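PDB 4YXT: polyketide biosynthesis 3-hydroxy-3-methylglutaryl-ACP synthase PksG from Bacillus subtilis, which catalyses the aldol condensation of acetyl-AcpK with a carrier-bound beta-ketothioester intermediate during biosynthesis of the antibiotic polyketide bacillaene. Local coordinates for residues Y48-P51 / V52-G55; G237-Y240 / Q241-F244. The protein carries 1 engineered substitution. All coordinates share one frame; numbering follows the deposited sequence.

Interaction 1: Y48-P51 / V52-G55; sequences YEDP and VTFG
Asp50 and Thr53 are joined by two reciprocal hydrogen bonds between side chain and backbone. Thr53 N donates to Asp50 OD1 over 2.8 Å, nearly straight at 168° and meeting the oxygen almost along its C-O bond. In return, Asp50 N donates to Thr53 OG1 over 2.8 Å. The first torsion of Thr53 (chi1 68°) wedges OG1 between its own backbone N and carbonyl carbon, from where it faces back to Asp50 N. This exchange is a capping box with Asp50 as N-cap, and it starts helix 51-64 of the thiolase-like fold. The other carboxylate oxygen, OD2, turns to Tyr416 OH and makes a salt bridge with Arg414, so strand 413-419 fixes the carboxylate's far side.

Backbone bonds then take over: Phe54 N donates to Asp50 O at 3.0 Å, and Gly55 N to Pro51 O at 2.9 Å.

Ring contacts are made by Glu49. Its CB reaches the edge of the Phe54 ring in plane, 3.7 Å from CE1, while OE2 is 3.6 Å from the same CE1, with carboxylate and ring planes 41° apart. Glu49 OE1 accepts a hydrogen bond from Leu46 N, and OE2 has a weak one with Thr15 OG1.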
loop_
_atom_site.group_PDB
_atom_site.type_symbol
_atom_site.label_atom_id
_atom_site.label_comp_id
_atom_site.label_asym_id
_atom_site.label_seq_id
_atom_site.Cartn_x
_atom_site.Cartn_y
_atom_site.Cartn_z
ATOM N N TYR A 48 17.221 -16.405 -8.852
ATOM C CA TYR A 48 17.832 -15.824 -7.670
ATOM C C TYR A 48 17.662 -14.294 -7.645
ATOM O O TYR A 48 18.430 -13.576 -7.035
ATOM C CB TYR A 48 19.302 -16.244 -7.549
ATOM C CG TYR A 48 20.057 -16.242 -8.831
ATOM C CD1 TYR A 48 20.303 -17.428 -9.539
ATOM C CD2 TYR A 48 20.510 -15.049 -9.371
ATOM C CE1 TYR A 48 21.016 -17.397 -10.738
ATOM C CE2 TYR A 48 21.208 -15.012 -10.550
ATOM C CZ TYR A 48 21.464 -16.175 -11.227
ATOM O OH TYR A 48 22.175 -16.066 -12.397
ATOM N N GLU A 49 16.669 -13.801 -8.364
ATOM C CA GLU A 49 16.282 -12.416 -8.227
ATOM C C GLU A 49 14.855 -12.470 -7.759
ATOM O O GLU A 49 14.162 -13.472 -7.955
ATOM C CB GLU A 49 16.401 -11.700 -9.523
ATOM C CG GLU A 49 17.817 -11.636 -10.038
ATOM C CD GLU A 49 17.848 -11.021 -11.398
ATOM O OE1 GLU A 49 17.340 -11.651 -12.360
ATOM O OE2 GLU A 49 18.320 -9.877 -11.474
ATOM N N ASP A 50 14.467 -11.410 -7.076
ATOM C CA ASP A 50 13.112 -11.222 -6.647
ATOM C C ASP A 50 12.858 -9.716 -6.593
ATOM O O ASP A 50 13.704 -8.940 -6.988
ATOM C CB ASP A 50 12.868 -11.956 -5.335
ATOM C CG ASP A 50 13.460 -11.267 -4.147
ATOM O OD1 ASP A 50 14.055 -10.177 -4.277
ATOM O OD2 ASP A 50 13.234 -11.817 -3.057
ATOM N N PRO A 51 11.660 -9.298 -6.182
ATOM C CA PRO A 51 11.493 -7.818 -6.092
ATOM C C PRO A 51 12.357 -7.058 -5.105
ATOM O O PRO A 51 12.504 -5.828 -5.241
ATOM C CB PRO A 51 10.029 -7.673 -5.711
ATOM C CG PRO A 51 9.406 -8.917 -6.272
ATOM C CD PRO A 51 10.385 -10.015 -6.097
ATOM N N VAL A 52 12.817 -7.711 -4.057
ATOM C CA VAL A 52 13.803 -7.098 -3.145
ATOM C C VAL A 52 15.143 -6.857 -3.867
ATOM O O VAL A 52 15.678 -5.748 -3.885
ATOM C CB VAL A 52 14.055 -7.995 -1.922
ATOM C CG1 VAL A 52 15.088 -7.339 -1.023
ATOM C CG2 VAL A 52 12.717 -8.254 -1.196
ATOM N N THR A 53 15.640 -7.886 -4.531
ATOM C CA THR A 53 16.892 -7.751 -5.236
ATOM C C THR A 53 16.758 -6.666 -6.264
ATOM O O THR A 53 17.655 -5.827 -6.384
ATOM C CB THR A 53 17.369 -9.071 -5.892
ATOM O OG1 THR A 53 16.497 -9.441 -6.967
ATOM C CG2 THR A 53 17.416 -10.208 -4.844
ATOM N N PHE A 54 15.625 -6.673 -6.977
ATOM C CA PHE A 54 15.414 -5.722 -8.070
ATOM C C PHE A 54 15.352 -4.331 -7.493
ATOM O O PHE A 54 15.968 -3.457 -8.066
ATOM C CB PHE A 54 14.137 -5.995 -8.884
ATOM C CG PHE A 54 14.364 -6.767 -10.139
ATOM C CD1 PHE A 54 14.714 -8.084 -10.093
ATOM C CD2 PHE A 54 14.212 -6.156 -11.384
ATOM C CE1 PHE A 54 14.934 -8.811 -11.271
ATOM C CE2 PHE A 54 14.422 -6.854 -12.568
ATOM C CZ PHE A 54 14.790 -8.188 -12.511
ATOM N N GLY A 55 14.645 -4.153 -6.354
ATOM C CA GLY A 55 14.539 -2.842 -5.688
ATOM C C GLY A 55 15.859 -2.328 -5.070
ATOM O O GLY A 55 16.199 -1.132 -5.185
#

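Interaction 2: G237-Y240 / Q241-F244; sequences GANY and QDTF
Asn239 OD1 receives two backbone N-H groups from the residues that follow it: Asp242 N at 3.0 Å with an N-H...O angle of 156°, and Gln241 N at 3.1 Å, a weak and more bent bond. The latter is the bond of an Asx turn, here a weak one. The bond from Thr243 N to Asn239 O (3.0 Å) closes residues 239-243 into an alpha-turn between helix 213-234 and strand 246-249. Residues 241-243 have helical backbone angles there, yet no regular helix follows.

With CG opposite the backbone N (chi1 -172°) and beside the carbonyl carbon, the Asn239 amide is carried forward along the turn, where OD1 meets the N-H groups of Gln241 and Asp242. Its plane is stacked on the Asp242 carboxylate, the two only 9° apart, with Asn239 CG 3.5 Å from Asp242 OD2.

Thr243 closes the turn from the other end: Asn239 N donates to Thr243 OG1 at 2.9 Å, so both the N and the O of Asn239 are engaged by the same threonine.

On the buried side, Tyr240 O sits at the edge of the Phe244 ring, near its plane and 3.6 Å from CD2. Arg283 NH1 is hydrogen-bonded to both Tyr240 O and Phe244 O, and Tyr240 OH pairs with Tyr249 OH. At the same edge of the Phe244 ring, Tyr240 CA lies in plane near CE2, whereas Thr243 CB occupies one face, 3.6 Å above the plane and over the ring centre.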
loop_
_atom_site.group_PDB
_atom_site.type_symbol
_atom_site.label_atom_id
_atom_site.label_comp_id
_atom_site.label_asym_id
_atom_site.label_seq_id
_atom_site.Cartn_x
_atom_site.Cartn_y
_atom_site.Cartn_z
ATOM N N GLY A 237 -5.829 27.328 -17.915
ATOM C CA GLY A 237 -4.894 27.643 -18.965
ATOM C C GLY A 237 -4.166 26.411 -19.456
ATOM O O GLY A 237 -3.396 26.506 -20.410
ATOM N N ALA A 238 -4.406 25.242 -18.841
ATOM C CA ALA A 238 -3.571 24.082 -19.165
ATOM C C ALA A 238 -3.827 23.662 -20.590
ATOM O O ALA A 238 -4.967 23.436 -20.975
ATOM C CB ALA A 238 -3.821 22.943 -18.196
ATOM N N ASN A 239 -2.759 23.570 -21.380
ATOM C CA ASN A 239 -2.864 23.280 -22.798
ATOM C C ASN A 239 -1.984 22.083 -23.125
ATOM O O ASN A 239 -0.782 22.087 -22.857
ATOM C CB ASN A 239 -2.438 24.518 -23.637
ATOM C CG ASN A 239 -2.710 24.342 -25.105
ATOM O OD1 ASN A 239 -1.970 23.670 -25.818
ATOM N ND2 ASN A 239 -3.803 24.904 -25.560
ATOM N N TYR A 240 -2.605 21.032 -23.642
ATOM C CA TYR A 240 -1.918 19.775 -23.821
ATOM C C TYR A 240 -0.694 19.898 -24.776
ATOM O O TYR A 240 0.261 19.149 -24.660
ATOM C CB TYR A 240 -2.892 18.762 -24.368
ATOM C CG TYR A 240 -2.476 17.332 -24.208
ATOM C CD1 TYR A 240 -2.534 16.696 -22.962
ATOM C CD2 TYR A 240 -2.059 16.592 -25.276
ATOM C CE1 TYR A 240 -2.187 15.344 -22.812
ATOM C CE2 TYR A 240 -1.700 15.248 -25.129
ATOM C CZ TYR A 240 -1.751 14.632 -23.904
ATOM O OH TYR A 240 -1.377 13.275 -23.818
ATOM N N GLN A 241 -0.742 20.844 -25.709
ATOM C CA GLN A 241 0.410 21.116 -26.573
ATOM C C GLN A 241 1.405 22.062 -25.948
ATOM O O GLN A 241 2.587 21.770 -25.944
ATOM C CB GLN A 241 -0.011 21.710 -27.928
ATOM C CG GLN A 241 -0.661 20.749 -28.916
ATOM C CD GLN A 241 -0.700 21.345 -30.315
ATOM O OE1 GLN A 241 -1.748 21.811 -30.793
ATOM N NE2 GLN A 241 0.461 21.375 -30.965
ATOM N N ASP A 242 0.939 23.189 -25.440
ATOM C CA ASP A 242 1.823 24.312 -25.077
ATOM C C ASP A 242 2.538 24.159 -23.741
ATOM O O ASP A 242 3.713 24.502 -23.637
ATOM C CB ASP A 242 1.055 25.648 -25.056
ATOM C CG ASP A 242 0.394 25.999 -26.387
ATOM O OD1 ASP A 242 0.815 25.492 -27.467
ATOM O OD2 ASP A 242 -0.571 26.808 -26.352
ATOM N N THR A 243 1.838 23.619 -22.735
ATOM C CA THR A 243 2.313 23.584 -21.337
ATOM C C THR A 243 3.477 22.639 -21.070
ATOM O O THR A 243 4.306 22.865 -20.154
ATOM C CB THR A 243 1.138 23.179 -20.411
ATOM O OG1 THR A 243 -0.001 23.977 -20.746
ATOM C CG2 THR A 243 1.462 23.365 -18.947
ATOM N N PHE A 244 3.528 21.574 -21.862
ATOM C CA PHE A 244 4.405 20.446 -21.629
ATOM C C PHE A 244 5.362 20.300 -22.805
ATOM O O PHE A 244 4.918 20.149 -23.935
ATOM C CB PHE A 244 3.573 19.151 -21.465
ATOM C CG PHE A 244 2.362 19.328 -20.577
ATOM C CD1 PHE A 244 2.507 19.419 -19.191
ATOM C CD2 PHE A 244 1.111 19.466 -21.127
ATOM C CE1 PHE A 244 1.432 19.625 -18.382
ATOM C CE2 PHE A 244 0.020 19.662 -20.324
ATOM C CZ PHE A 244 0.174 19.740 -18.945
#

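Interactions 1 and 2 do not touch: their centres are 39 Å apart and their nearest atoms about 28 Å, on opposite sides of the chain's centre. Both shape the chain with a carboxylate or amide oxygen accepting a backbone N-H three residues on, but residues 48-55 continue into a long helix whereas 237-244 lead to strand 246-249, outermost in its sheet within this chain. Each lies in the neighbourhood of a different catalytic position inferred by similarity. The side chain of Pro51 is about 9 Å from that of Ala82, the engineered residue at a proton donor/acceptor site; that of Tyr240 is about 11 Å from that of His250, which follows strand 246-249.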